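Local coordinates for protein paenibacillus xanthan lyase (Paenibacillus, PDB 6F2P) that catalyses the eliminative cleavage of the terminal mannosyl-glucuronosyl linkage in xanthan side chains, as a lyase of polysaccharide lyase family 8, at residues A[66-71]-A[123-128]; A[281-286]-A[395-400]; A[769-774]-A[792-797]; A[832-837]-A[889-894]. All blocks are in the same frame, centred on the assembly; numbering follows the deposited sequence.

Interaction 1: residues A[66-71]-A[123-128]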
loop_
_atom_site.group_PDB
_atom_site.type_symbol
_atom_site.label_atom_id
_atom_site.label_comp_id
_atom_site.label_asym_id
_atom_site.label_seq_id
_atom_site.Cartn_x
_atom_site.Cartn_y
_atom_site.Cartn_z
ATOM N N ASP A 66 31.115 -25.401 -18.695
ATOM C CA ASP A 66 30.202 -24.260 -18.583
ATOM C C ASP A 66 29.028 -24.396 -19.552
ATOM O O ASP A 66 29.207 -24.323 -20.769
ATOM C CB ASP A 66 30.931 -22.949 -18.850
ATOM C CG ASP A 66 30.105 -21.738 -18.475
ATOM O OD1 ASP A 66 28.886 -21.890 -18.219
ATOM O OD2 ASP A 66 30.678 -20.625 -18.441
ATOM N N SER A 67 27.826 -24.571 -19.006
ATOM C CA SER A 67 26.648 -24.839 -19.830
ATOM C C SER A 67 26.159 -23.598 -20.590
ATOM O O SER A 67 25.352 -23.708 -21.516
ATOM C CB SER A 67 25.520 -25.463 -18.998
ATOM O OG SER A 67 24.930 -24.520 -18.114
ATOM N N THR A 68 26.667 -22.423 -20.218
ATOM C CA THR A 68 26.339 -21.193 -20.941
ATOM C C THR A 68 26.695 -21.333 -22.417
ATOM O O THR A 68 26.035 -20.773 -23.284
ATOM C CB THR A 68 27.090 -19.989 -20.360
ATOM O OG1 THR A 68 26.812 -19.885 -18.958
ATOM C CG2 THR A 68 26.696 -18.706 -21.063
ATOM N N SER A 69 27.741 -22.101 -22.696
ATOM C CA SER A 69 28.176 -22.316 -24.065
ATOM C C SER A 69 27.076 -22.906 -24.950
ATOM O O SER A 69 27.032 -22.640 -26.155
ATOM C CB SER A 69 29.423 -23.185 -24.089
ATOM O OG SER A 69 30.518 -22.487 -23.518
ATOM N N ILE A 70 26.180 -23.684 -24.353
ATOM C CA ILE A 70 25.017 -24.196 -25.076
ATOM C C ILE A 70 24.180 -23.048 -25.655
ATOM O O ILE A 70 23.918 -22.997 -26.858
ATOM C CB ILE A 70 24.129 -25.080 -24.169
ATOM C CG1 ILE A 70 24.945 -26.241 -23.591
ATOM C CG2 ILE A 70 22.917 -25.598 -24.933
ATOM C CD1 ILE A 70 25.432 -27.211 -24.637
ATOM N N THR A 71 23.776 -22.124 -24.794
ATOM C CA THR A 71 22.944 -21.001 -25.198
ATOM C C THR A 71 23.678 -20.109 -26.185
ATOM O O THR A 71 23.111 -19.682 -27.204
ATOM C CB THR A 71 22.530 -20.153 -23.967
ATOM O OG1 THR A 71 21.717 -20.939 -23.091
ATOM C CG2 THR A 71 21.762 -18.901 -24.384
ATOM N N TRP A 123 21.560 -25.591 -15.008
ATOM C CA TRP A 123 20.380 -26.208 -15.602
ATOM C C TRP A 123 19.703 -25.318 -16.642
ATOM O O TRP A 123 19.161 -25.796 -17.639
ATOM C CB TRP A 123 19.370 -26.536 -14.502
ATOM C CG TRP A 123 18.721 -25.304 -13.917
ATOM C CD1 TRP A 123 19.199 -24.529 -12.902
ATOM C CD2 TRP A 123 17.486 -24.701 -14.334
ATOM N NE1 TRP A 123 18.337 -23.487 -12.654
ATOM C CE2 TRP A 123 17.280 -23.568 -13.519
ATOM C CE3 TRP A 123 16.535 -25.010 -15.315
ATOM C CZ2 TRP A 123 16.163 -22.741 -13.657
ATOM C CZ3 TRP A 123 15.427 -24.187 -15.450
ATOM C CH2 TRP A 123 15.251 -23.066 -14.623
ATOM N N TRP A 124 19.742 -24.017 -16.399
ATOM C CA TRP A 124 18.975 -23.067 -17.180
ATOM C C TRP A 124 19.291 -23.133 -18.676
ATOM O O TRP A 124 18.398 -23.014 -19.520
ATOM C CB TRP A 124 19.202 -21.655 -16.637
ATOM C CG TRP A 124 18.283 -20.665 -17.224
ATOM C CD1 TRP A 124 17.048 -20.323 -16.760
ATOM C CD2 TRP A 124 18.498 -19.894 -18.406
ATOM N NE1 TRP A 124 16.482 -19.381 -17.579
ATOM C CE2 TRP A 124 17.353 -19.098 -18.598
ATOM C CE3 TRP A 124 19.550 -19.796 -19.320
ATOM C CZ2 TRP A 124 17.228 -18.213 -19.664
ATOM C CZ3 TRP A 124 19.423 -18.913 -20.384
ATOM C CH2 TRP A 124 18.268 -18.134 -20.546
ATOM N N HIS A 125 20.561 -23.333 -19.007
ATOM C CA HIS A 125 20.967 -23.350 -20.410
ATOM C C HIS A 125 20.483 -24.605 -21.146
ATOM O O HIS A 125 20.224 -24.571 -22.352
ATOM C CB HIS A 125 22.475 -23.165 -20.537
ATOM C CG HIS A 125 22.962 -21.871 -19.963
ATOM N ND1 HIS A 125 22.684 -20.652 -20.542
ATOM C CD2 HIS A 125 23.685 -21.602 -18.851
ATOM C CE1 HIS A 125 23.223 -19.688 -19.817
ATOM N NE2 HIS A 125 23.833 -20.237 -18.782
ATOM N N TRP A 126 20.319 -25.698 -20.407
ATOM C CA TRP A 126 19.824 -26.936 -20.991
ATOM C C TRP A 126 18.316 -26.888 -21.214
ATOM O O TRP A 126 17.815 -27.308 -22.258
ATOM C CB TRP A 126 20.206 -28.131 -20.111
ATOM C CG TRP A 126 21.697 -28.279 -19.974
ATOM C CD1 TRP A 126 22.469 -27.891 -18.918
ATOM C CD2 TRP A 126 22.597 -28.824 -20.950
ATOM N NE1 TRP A 126 23.790 -28.172 -19.168
ATOM C CE2 TRP A 126 23.895 -28.743 -20.410
ATOM C CE3 TRP A 126 22.430 -29.380 -22.223
ATOM C CZ2 TRP A 126 25.018 -29.200 -21.097
ATOM C CZ3 TRP A 126 23.552 -29.834 -22.906
ATOM C CH2 TRP A 126 24.824 -29.737 -22.341
ATOM N N GLN A 127 17.593 -26.342 -20.244
ATOM C CA GLN A 127 16.140 -26.452 -20.254
ATOM C C GLN A 127 15.419 -25.250 -20.864
ATOM O O GLN A 127 14.255 -25.349 -21.247
ATOM C CB GLN A 127 15.635 -26.720 -18.837
ATOM C CG GLN A 127 16.316 -27.908 -18.171
ATOM C CD GLN A 127 15.701 -28.272 -16.837
ATOM O OE1 GLN A 127 16.361 -28.852 -15.986
ATOM N NE2 GLN A 127 14.429 -27.937 -16.652
ATOM N N ILE A 128 16.102 -24.119 -20.965
ATOM C CA ILE A 128 15.444 -22.907 -21.423
ATOM C C ILE A 128 16.238 -22.156 -22.487
ATOM O O ILE A 128 15.761 -21.988 -23.605
ATOM C CB ILE A 128 15.133 -21.970 -20.242
ATOM C CG1 ILE A 128 14.097 -22.627 -19.317
ATOM C CG2 ILE A 128 14.661 -20.613 -20.748
ATOM C CD1 ILE A 128 13.820 -21.865 -18.057
HETATM O O HOH W 1 25.254 -18.402 -17.250
#
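His-125 slots its imidazole against the start of the facing helix, and Thr-68 CA sits over the middle of one ring face, 3.4 Å from the ring centroid and 9° from its normal. With CG anti to the carbonyl carbon (chi1 -60°), the ring presents ND1 to Thr-71 OG1, which lies in the ring plane at 2.7 Å in a hydrogen bond that either atom could donate. Alongside lies an apolar part: Ile-70 lays CG1 over the six-membered ring of Trp-126, 3.8 Å from its centroid, the two side chains crossing at about a right angle. Trp-126 NE1 passes close to Ser-67 CB but gives its hydrogen bond to Tyr-120 O, while Ser-67 OG pairs with Asn-122 O. The contact ties helix 68-85 to helix 123-141 near their N-terminal ends, within the alpha-helical domain of the family 8 lyases. The side of Thr-68 is less buried and holds a water, which donates to Thr-68 OG1 at 2.7 Å and also bonds to His-125 NE2 at 2.8 Å. Asp-66 OD1 takes both Thr-68 OG1 and, as a capping bond, Thr-68 N, which helps fix the threonine against the ring face.

Interaction 2: residues A[281-286]-A[395-400]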
loop_
_atom_site.group_PDB
_atom_site.type_symbol
_atom_site.label_atom_id
_atom_site.label_comp_id
_atom_site.label_asym_id
_atom_site.label_seq_id
_atom_site.Cartn_x
_atom_site.Cartn_y
_atom_site.Cartn_z
ATOM N N ARG A 281 12.028 -1.154 -11.252
ATOM C CA ARG A 281 12.884 -2.045 -12.025
ATOM C C ARG A 281 13.861 -2.836 -11.157
ATOM O O ARG A 281 14.722 -3.558 -11.675
ATOM C CB ARG A 281 13.618 -1.285 -13.132
ATOM C CG ARG A 281 12.687 -0.602 -14.109
ATOM C CD ARG A 281 13.385 -0.173 -15.387
ATOM N NE ARG A 281 14.604 0.597 -15.150
ATOM C CZ ARG A 281 15.833 0.164 -15.438
ATOM N NH1 ARG A 281 16.007 -1.034 -15.974
ATOM N NH2 ARG A 281 16.892 0.929 -15.192
ATOM N N GLY A 282 13.699 -2.725 -9.843
ATOM C CA GLY A 282 14.531 -3.458 -8.904
ATOM C C GLY A 282 16.013 -3.370 -9.212
ATOM O O GLY A 282 16.536 -2.284 -9.507
ATOM N N ARG A 283 16.688 -4.517 -9.178
ATOM C CA ARG A 283 18.141 -4.537 -9.345
ATOM C C ARG A 283 18.588 -4.149 -10.749
ATOM O O ARG A 283 19.772 -3.904 -10.984
ATOM C CB ARG A 283 18.726 -5.895 -8.958
ATOM C CG ARG A 283 18.539 -7.003 -9.978
ATOM C CD ARG A 283 19.080 -8.310 -9.411
ATOM N NE ARG A 283 19.117 -9.357 -10.421
ATOM C CZ ARG A 283 18.169 -10.275 -10.588
ATOM N NH1 ARG A 283 17.108 -10.287 -9.796
ATOM N NH2 ARG A 283 18.288 -11.188 -11.547
ATOM N N GLU A 284 17.642 -4.059 -11.676
ATOM C CA GLU A 284 17.984 -3.800 -13.068
ATOM C C GLU A 284 18.406 -2.372 -13.376
ATOM O O GLU A 284 18.810 -2.074 -14.500
ATOM C CB GLU A 284 16.852 -4.242 -13.976
ATOM C CG GLU A 284 16.535 -5.700 -13.773
ATOM C CD GLU A 284 15.640 -6.233 -14.849
ATOM O OE1 GLU A 284 15.437 -5.498 -15.842
ATOM O OE2 GLU A 284 15.146 -7.379 -14.704
ATOM N N ILE A 285 18.350 -1.495 -12.379
ATOM C CA ILE A 285 18.782 -0.120 -12.587
ATOM C C ILE A 285 20.287 -0.099 -12.757
ATOM O O ILE A 285 20.845 0.897 -13.214
ATOM C CB ILE A 285 18.381 0.817 -11.428
ATOM C CG1 ILE A 285 18.982 0.339 -10.100
ATOM C CG2 ILE A 285 16.870 0.931 -11.333
ATOM C CD1 ILE A 285 18.860 1.358 -8.966
ATOM N N SER A 286 20.933 -1.209 -12.398
ATOM C CA SER A 286 22.386 -1.336 -12.515
ATOM C C SER A 286 22.859 -1.949 -13.828
ATOM O O SER A 286 24.023 -2.291 -13.951
ATOM C CB SER A 286 22.958 -2.153 -11.356
ATOM O OG SER A 286 22.579 -3.513 -11.455
ATOM N N GLU A 395 17.131 -4.515 -3.841
ATOM C CA GLU A 395 17.673 -5.840 -4.065
ATOM C C GLU A 395 19.068 -5.785 -4.649
ATOM O O GLU A 395 19.321 -5.103 -5.645
ATOM C CB GLU A 395 16.779 -6.667 -4.975
ATOM C CG GLU A 395 17.290 -8.083 -5.106
ATOM C CD GLU A 395 16.501 -8.914 -6.079
ATOM O OE1 GLU A 395 16.036 -9.997 -5.667
ATOM O OE2 GLU A 395 16.361 -8.500 -7.250
ATOM N N SER A 396 19.982 -6.509 -4.018
ATOM C CA SER A 396 21.295 -6.714 -4.595
ATOM C C SER A 396 21.659 -8.184 -4.467
ATOM O O SER A 396 21.856 -8.697 -3.358
ATOM C CB SER A 396 22.332 -5.837 -3.903
ATOM O OG SER A 396 23.610 -6.047 -4.482
ATOM N N ILE A 397 21.705 -8.871 -5.602
ATOM C CA ILE A 397 22.220 -10.238 -5.644
ATOM C C ILE A 397 23.151 -10.381 -6.831
ATOM O O ILE A 397 23.111 -9.559 -7.752
ATOM C CB ILE A 397 21.102 -11.270 -5.766
ATOM C CG1 ILE A 397 20.280 -11.014 -7.030
ATOM C CG2 ILE A 397 20.229 -11.245 -4.530
ATOM C CD1 ILE A 397 19.031 -11.855 -7.112
ATOM N N ASN A 398 23.988 -11.417 -6.800
ATOM C CA ASN A 398 24.937 -11.701 -7.879
ATOM C C ASN A 398 25.718 -10.490 -8.332
ATOM O O ASN A 398 25.959 -10.338 -9.529
ATOM C CB ASN A 398 24.234 -12.292 -9.106
ATOM C CG ASN A 398 23.209 -13.335 -8.742
ATOM O OD1 ASN A 398 23.438 -14.171 -7.861
ATOM N ND2 ASN A 398 22.052 -13.281 -9.405
ATOM N N ALA A 399 26.092 -9.632 -7.386
ATOM C CA ALA A 399 26.945 -8.479 -7.668
ATOM C C ALA A 399 26.266 -7.514 -8.612
ATOM O O ALA A 399 26.930 -6.842 -9.411
ATOM C CB ALA A 399 28.286 -8.922 -8.250
ATOM N N GLU A 400 24.941 -7.463 -8.522
ATOM C CA GLU A 400 24.153 -6.486 -9.262
ATOM C C GLU A 400 23.560 -5.455 -8.307
ATOM O O GLU A 400 23.281 -5.763 -7.139
ATOM C CB GLU A 400 23.038 -7.170 -10.050
ATOM C CG GLU A 400 23.527 -8.137 -11.107
ATOM C CD GLU A 400 22.457 -8.464 -12.133
ATOM O OE1 GLU A 400 21.647 -9.385 -11.886
ATOM O OE2 GLU A 400 22.425 -7.792 -13.188
#
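In what is probably the active-site cleft, where the helical domain of a family 8 lyase faces the super-sandwich domain, Arg-283 is held between the carboxylates of Glu-395 and Glu-400. Its NE gives a nearly straight hydrogen bond to Glu-400 OE1 at 2.9 Å (168° at the hydrogen), and NH1 reaches Glu-395 OE2 at 3.2 Å. Both are salt bridges. Each oxygen lies close to the guanidinium plane, yet each is approached from above its own carboxylate plane, and the flat groups are turned well away from coplanarity, by 59° for Glu-395 and 65° for Glu-400. Arg-283 and Glu-395 run side by side in the same direction, whereas Glu-400 comes across. Ile-397 places CD1 over one face of the guanidinium, 3.7 Å from NH1. Outside the two segments, NH1 also bonds to Tyr-229 OH, Glu-395 OE1 to His-220 ND1 and Glu-395 OE2 to Tyr-225 OH, a His-Tyr-Arg-Glu cluster consistent with the active-site group of chondroitin AC lyase and its relatives. Glu-400 OE2 is in turn held by Arg-287 and Asn-584. An alanine in place of Arg-283 would probably leave both carboxylates without the guanidinium they share. The backbones suit this meeting: residues 283-285 form a short 3-10 turn whose Arg-283 O accepts from both Ser-286 N and Ser-286 OG, and a type I' turn from Ile-397 to Glu-400 brings Glu-400 round to face the arginine.

Interaction 3: residues A[769-774]-A[792-797]; sequences EAEALP and GGKKLG. With CA (calcium ion), chain C.
Glu-771 and Lys-794 cross at about a right angle, the carboxylate of the first lying against the base of the second, with Glu-771 CD 3.5 Å from Lys-794 CB. The glutamate chain starts with CG between the backbone N and the carbonyl carbon (chi1 67°) and then bends at chi2, which turns its carboxylate onto a calcium ion. Both oxygens bind, OE2 at 2.3 Å and OE1 at 2.6 Å from the metal, so Glu-771 is bidentate. Glu-769 is bent at chi2 as well but offers a single oxygen, OE2, at 2.5 Å from the calcium. From strand 794-798 it is the main chain that answers: Lys-794 O binds the calcium at 2.4 Å, while the amine leads away to Asn-786. Ser-791 O and both O and OD1 of Asp-894 complete a site of seven oxygen atoms. Further along, Ala-770 CB meets Leu-796 CB at 3.9 Å, an apolar contact between two buried residues next to the metal site. Two glutamates at the head of a beta-sandwich domain that bind calcium beside a neighbouring strand recall the structural calcium site of carbohydrate-binding modules of families 6 and 35, although carbohydrate binding by this domain is not established. No hydrogen bond joins the two segments. Glu-771 OE2 and Lys-794 O come within 2.9 Å as two acceptors sharing one cation, so the cohesion of their polar parts probably depends on the calcium, without which the clustered oxygens would be likely to repel one another.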
loop_
_atom_site.group_PDB
_atom_site.type_symbol
_atom_site.label_atom_id
_atom_site.label_comp_id
_atom_site.label_asym_id
_atom_site.label_seq_id
_atom_site.Cartn_x
_atom_site.Cartn_y
_atom_site.Cartn_z
ATOM N N GLU A 769 -19.752 -11.884 18.868
ATOM C CA GLU A 769 -19.526 -13.302 18.589
ATOM C C GLU A 769 -18.067 -13.607 18.304
ATOM O O GLU A 769 -17.479 -13.053 17.373
ATOM C CB GLU A 769 -20.394 -13.771 17.425
ATOM C CG GLU A 769 -21.874 -13.515 17.638
ATOM C CD GLU A 769 -22.498 -14.465 18.649
ATOM O OE1 GLU A 769 -23.741 -14.477 18.744
ATOM O OE2 GLU A 769 -21.763 -15.202 19.344
ATOM N N ALA A 770 -17.494 -14.496 19.110
ATOM C CA ALA A 770 -16.087 -14.857 18.995
ATOM C C ALA A 770 -15.770 -15.342 17.587
ATOM O O ALA A 770 -14.757 -14.971 17.007
ATOM C CB ALA A 770 -15.736 -15.925 20.014
ATOM N N GLU A 771 -16.666 -16.152 17.035
ATOM C CA GLU A 771 -16.479 -16.712 15.704
ATOM C C GLU A 771 -16.420 -15.662 14.594
ATOM O O GLU A 771 -16.103 -15.989 13.457
ATOM C CB GLU A 771 -17.593 -17.716 15.385
ATOM C CG GLU A 771 -18.980 -17.098 15.256
ATOM C CD GLU A 771 -19.798 -17.237 16.534
ATOM O OE1 GLU A 771 -21.048 -17.150 16.464
ATOM O OE2 GLU A 771 -19.180 -17.443 17.600
ATOM N N ALA A 772 -16.739 -14.411 14.906
ATOM C CA ALA A 772 -16.760 -13.377 13.873
ATOM C C ALA A 772 -15.888 -12.181 14.231
ATOM O O ALA A 772 -16.015 -11.100 13.641
ATOM C CB ALA A 772 -18.188 -12.934 13.584
ATOM N N LEU A 773 -14.991 -12.380 15.187
ATOM C CA LEU A 773 -14.117 -11.307 15.629
ATOM C C LEU A 773 -12.778 -11.345 14.912
ATOM O O LEU A 773 -12.129 -12.389 14.854
ATOM C CB LEU A 773 -13.904 -11.388 17.136
ATOM C CG LEU A 773 -15.099 -10.915 17.953
ATOM C CD1 LEU A 773 -14.860 -11.146 19.443
ATOM C CD2 LEU A 773 -15.368 -9.443 17.648
ATOM N N PRO A 774 -12.367 -10.201 14.355
ATOM C CA PRO A 774 -11.048 -10.084 13.727
ATOM C C PRO A 774 -9.978 -10.375 14.758
ATOM O O PRO A 774 -10.086 -9.900 15.894
ATOM C CB PRO A 774 -10.987 -8.615 13.289
ATOM C CG PRO A 774 -12.048 -7.921 14.101
ATOM C CD PRO A 774 -13.120 -8.936 14.326
ATOM N N GLY A 792 -25.272 -17.686 18.208
ATOM C CA GLY A 792 -24.973 -17.616 16.792
ATOM C C GLY A 792 -24.751 -18.987 16.180
ATOM O O GLY A 792 -24.414 -19.108 15.001
ATOM N N GLY A 793 -24.931 -20.025 16.989
ATOM C CA GLY A 793 -24.781 -21.392 16.523
ATOM C C GLY A 793 -23.337 -21.779 16.282
ATOM O O GLY A 793 -23.061 -22.818 15.684
ATOM N N LYS A 794 -22.412 -20.944 16.743
ATOM C CA LYS A 794 -20.991 -21.210 16.556
ATOM C C LYS A 794 -20.188 -20.863 17.799
ATOM O O LYS A 794 -20.498 -19.911 18.510
ATOM C CB LYS A 794 -20.449 -20.431 15.354
ATOM C CG LYS A 794 -21.054 -20.827 14.013
ATOM C CD LYS A 794 -20.492 -19.980 12.883
ATOM C CE LYS A 794 -21.036 -20.434 11.537
ATOM N NZ LYS A 794 -20.670 -21.850 11.249
ATOM N N LYS A 795 -19.152 -21.648 18.059
ATOM C CA LYS A 795 -18.226 -21.349 19.140
ATOM C C LYS A 795 -16.793 -21.360 18.590
ATOM O O LYS A 795 -16.532 -21.943 17.536
ATOM C CB LYS A 795 -18.391 -22.360 20.275
ATOM C CG LYS A 795 -18.122 -23.791 19.856
ATOM C CD LYS A 795 -18.617 -24.804 20.879
ATOM C CE LYS A 795 -18.306 -26.221 20.412
ATOM N NZ LYS A 795 -19.193 -27.230 21.036
ATOM N N LEU A 796 -15.872 -20.704 19.292
ATOM C CA LEU A 796 -14.479 -20.653 18.856
ATOM C C LEU A 796 -13.604 -21.516 19.750
ATOM O O LEU A 796 -13.439 -21.227 20.941
ATOM C CB LEU A 796 -13.951 -19.213 18.839
ATOM C CG LEU A 796 -12.578 -19.061 18.177
ATOM C CD1 LEU A 796 -12.655 -19.538 16.745
ATOM C CD2 LEU A 796 -12.058 -17.634 18.241
ATOM N N GLY A 797 -13.047 -22.577 19.172
ATOM C CA GLY A 797 -12.219 -23.506 19.917
ATOM C C GLY A 797 -10.773 -23.084 19.869
ATOM O O GLY A 797 -10.139 -23.144 18.823
HETATM CA CA CA C . -20.909 -17.574 19.047
#

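Interaction 4: residues A[832-837]-A[889-894]. With CA (calcium ion), chain C.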
loop_
_atom_site.group_PDB
_atom_site.type_symbol
_atom_site.label_atom_id
_atom_site.label_comp_id
_atom_site.label_asym_id
_atom_site.label_seq_id
_atom_site.Cartn_x
_atom_site.Cartn_y
_atom_site.Cartn_z
ATOM N N GLY A 832 -8.744 -24.771 29.716
ATOM C CA GLY A 832 -7.678 -24.260 30.562
ATOM C C GLY A 832 -8.137 -23.172 31.520
ATOM O O GLY A 832 -9.331 -23.030 31.798
ATOM N N ILE A 833 -7.173 -22.413 32.035
ATOM C CA ILE A 833 -7.446 -21.263 32.893
ATOM C C ILE A 833 -6.972 -20.004 32.183
ATOM O O ILE A 833 -5.798 -19.892 31.829
ATOM C CB ILE A 833 -6.697 -21.352 34.237
ATOM C CG1 ILE A 833 -7.117 -22.604 35.010
ATOM C CG2 ILE A 833 -6.927 -20.091 35.057
ATOM C CD1 ILE A 833 -6.405 -22.762 36.321
ATOM N N TYR A 834 -7.879 -19.055 31.980
ATOM C CA TYR A 834 -7.562 -17.878 31.181
ATOM C C TYR A 834 -7.547 -16.561 31.956
ATOM O O TYR A 834 -8.262 -16.399 32.945
ATOM C CB TYR A 834 -8.490 -17.806 29.969
ATOM C CG TYR A 834 -8.114 -18.811 28.903
ATOM C CD1 TYR A 834 -8.557 -20.130 28.969
ATOM C CD2 TYR A 834 -7.293 -18.449 27.843
ATOM C CE1 TYR A 834 -8.200 -21.055 28.000
ATOM C CE2 TYR A 834 -6.928 -19.369 26.870
ATOM C CZ TYR A 834 -7.381 -20.667 26.955
ATOM O OH TYR A 834 -7.018 -21.570 25.984
ATOM N N GLN A 835 -6.700 -15.640 31.505
ATOM C CA GLN A 835 -6.635 -14.290 32.052
ATOM C C GLN A 835 -6.940 -13.291 30.947
ATOM O O GLN A 835 -6.258 -13.264 29.925
ATOM C CB GLN A 835 -5.243 -13.994 32.619
ATOM C CG GLN A 835 -5.010 -12.523 32.963
ATOM C CD GLN A 835 -5.653 -12.142 34.283
ATOM O OE1 GLN A 835 -5.427 -12.804 35.299
ATOM N NE2 GLN A 835 -6.476 -11.085 34.275
ATOM N N LEU A 836 -7.963 -12.471 31.147
ATOM C CA LEU A 836 -8.313 -11.444 30.174
ATOM C C LEU A 836 -7.506 -10.170 30.398
ATOM O O LEU A 836 -7.321 -9.725 31.535
ATOM C CB LEU A 836 -9.801 -11.117 30.255
ATOM C CG LEU A 836 -10.266 -9.911 29.439
ATOM C CD1 LEU A 836 -10.301 -10.244 27.949
ATOM C CD2 LEU A 836 -11.616 -9.431 29.918
ATOM N N SER A 837 -7.014 -9.594 29.308
ATOM C CA SER A 837 -6.405 -8.275 29.354
ATOM C C SER A 837 -7.025 -7.424 28.257
ATOM O O SER A 837 -7.477 -7.947 27.239
ATOM C CB SER A 837 -4.882 -8.349 29.183
ATOM O OG SER A 837 -4.508 -8.830 27.900
ATOM N N TYR A 889 -5.169 -27.234 27.641
ATOM C CA TYR A 889 -5.273 -25.805 27.892
ATOM C C TYR A 889 -6.250 -25.100 26.956
ATOM O O TYR A 889 -6.299 -23.869 26.917
ATOM C CB TYR A 889 -3.899 -25.152 27.757
ATOM C CG TYR A 889 -2.846 -25.668 28.712
ATOM C CD1 TYR A 889 -1.982 -26.696 28.343
ATOM C CD2 TYR A 889 -2.697 -25.114 29.977
ATOM C CE1 TYR A 889 -0.996 -27.160 29.211
ATOM C CE2 TYR A 889 -1.719 -25.572 30.855
ATOM C CZ TYR A 889 -0.874 -26.595 30.469
ATOM O OH TYR A 889 0.087 -27.042 31.348
ATOM N N LYS A 890 -7.031 -25.871 26.206
ATOM C CA LYS A 890 -7.923 -25.283 25.208
ATOM C C LYS A 890 -9.125 -24.556 25.808
ATOM O O LYS A 890 -9.212 -24.351 27.023
ATOM C CB LYS A 890 -8.362 -26.333 24.187
ATOM C CG LYS A 890 -7.191 -26.923 23.412
ATOM C CD LYS A 890 -7.646 -27.891 22.331
ATOM C CE LYS A 890 -6.447 -28.448 21.578
ATOM N NZ LYS A 890 -6.867 -29.233 20.389
ATOM N N LEU A 891 -10.048 -24.156 24.942
ATOM C CA LEU A 891 -11.190 -23.370 25.381
ATOM C C LEU A 891 -12.217 -23.291 24.266
ATOM O O LEU A 891 -11.861 -23.238 23.085
ATOM C CB LEU A 891 -10.727 -21.965 25.764
ATOM C CG LEU A 891 -11.740 -20.931 26.256
ATOM C CD1 LEU A 891 -12.320 -21.326 27.610
ATOM C CD2 LEU A 891 -11.080 -19.563 26.334
ATOM N N MET A 892 -13.490 -23.303 24.644
ATOM C CA MET A 892 -14.575 -23.108 23.692
ATOM C C MET A 892 -15.250 -21.759 23.941
ATOM O O MET A 892 -16.211 -21.666 24.710
ATOM C CB MET A 892 -15.601 -24.242 23.799
ATOM C CG MET A 892 -15.147 -25.565 23.202
ATOM S SD MET A 892 -15.021 -25.508 21.401
ATOM C CE MET A 892 -13.848 -26.833 21.123
ATOM N N LEU A 893 -14.744 -20.715 23.289
ATOM C CA LEU A 893 -15.258 -19.358 23.474
ATOM C C LEU A 893 -16.475 -19.072 22.585
ATOM O O LEU A 893 -16.406 -19.209 21.364
ATOM C CB LEU A 893 -14.141 -18.349 23.199
ATOM C CG LEU A 893 -14.417 -16.847 23.279
ATOM C CD1 LEU A 893 -14.998 -16.451 24.629
ATOM C CD2 LEU A 893 -13.119 -16.098 23.016
ATOM N N ASP A 894 -17.586 -18.672 23.194
ATOM C CA ASP A 894 -18.797 -18.393 22.426
ATOM C C ASP A 894 -18.884 -16.916 22.066
ATOM O O ASP A 894 -19.027 -16.571 20.893
ATOM C CB ASP A 894 -20.059 -18.848 23.180
ATOM C CG ASP A 894 -21.334 -18.743 22.330
ATOM O OD1 ASP A 894 -21.231 -18.411 21.125
ATOM O OD2 ASP A 894 -22.439 -19.005 22.861
HETATM CA CA CA C . -20.909 -17.574 19.047
#
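Gly-832 N donates to Lys-890 O at 2.8 Å, with 161° at the hydrogen, and so fastens the start of strand 832-838 to the residues leading into strand 891-900. The two strands belong to different sheets of an antiparallel beta-sandwich, and the bond bridges the layers at one end, where the backbones come closest, with Gly-832 CA 3.9 Å from Tyr-889 CA. Two residues along the strand, Tyr-834 fills the angle between the diverging strands. CG is anti to its carbonyl carbon (chi1 -75°), and the ring extends toward the other sheet until OH comes within 2.6 Å of Tyr-889 O, a weak hydrogen bond. Lys-890 O, already bonded to Gly-832, also lies in the ring plane at its edge, 3.6 Å from Tyr-834 CE1. Leu-891 runs past Tyr-834 in the opposite direction and covers one ring face. On the strand of Tyr-834 itself, backbone bonds to Gln-847 tie it to strand 841-848, while its ring also touches Thr-879 and Asn-800. An alanine at Tyr-834 would probably open a gap between the sheets, leaving Leu-891 without its aromatic partner and Tyr-889 O without the hydroxyl. Farther along strand 891-900 the chain reaches the calcium ligand Asp-894, whose OD2 makes a salt bridge with Arg-824. Back at the tyrosine, the CH-pi contact is centred: Leu-891 CD2 stands 3.7 Å from the Tyr-834 ring centroid, 14° off the normal.

In the fold
Interactions 1 and 2 lie in what is probably the catalytic part of the chain, with centres 22 Å apart, and interactions 3 and 4 in a beta-sandwich whose contacts lie at least 47 Å away, centre to centre. Interaction 1, partly buried, joins two helices of one domain through a histidine, a water and aromatic packing; interaction 2, buried, bridges two domains by charge. Interactions 3 and 4 touch. Strands 794-798 and 891-900 are neighbours in one sheet, Leu-796 N probably bonding to Leu-893 O, and both contacts contribute to the same calcium site. Yet 769-774/792-797 is partly buried and metal-held, whereas 832-837/889-894 is a buried join between sheets that mixes polar bonds with a CH-pi contact.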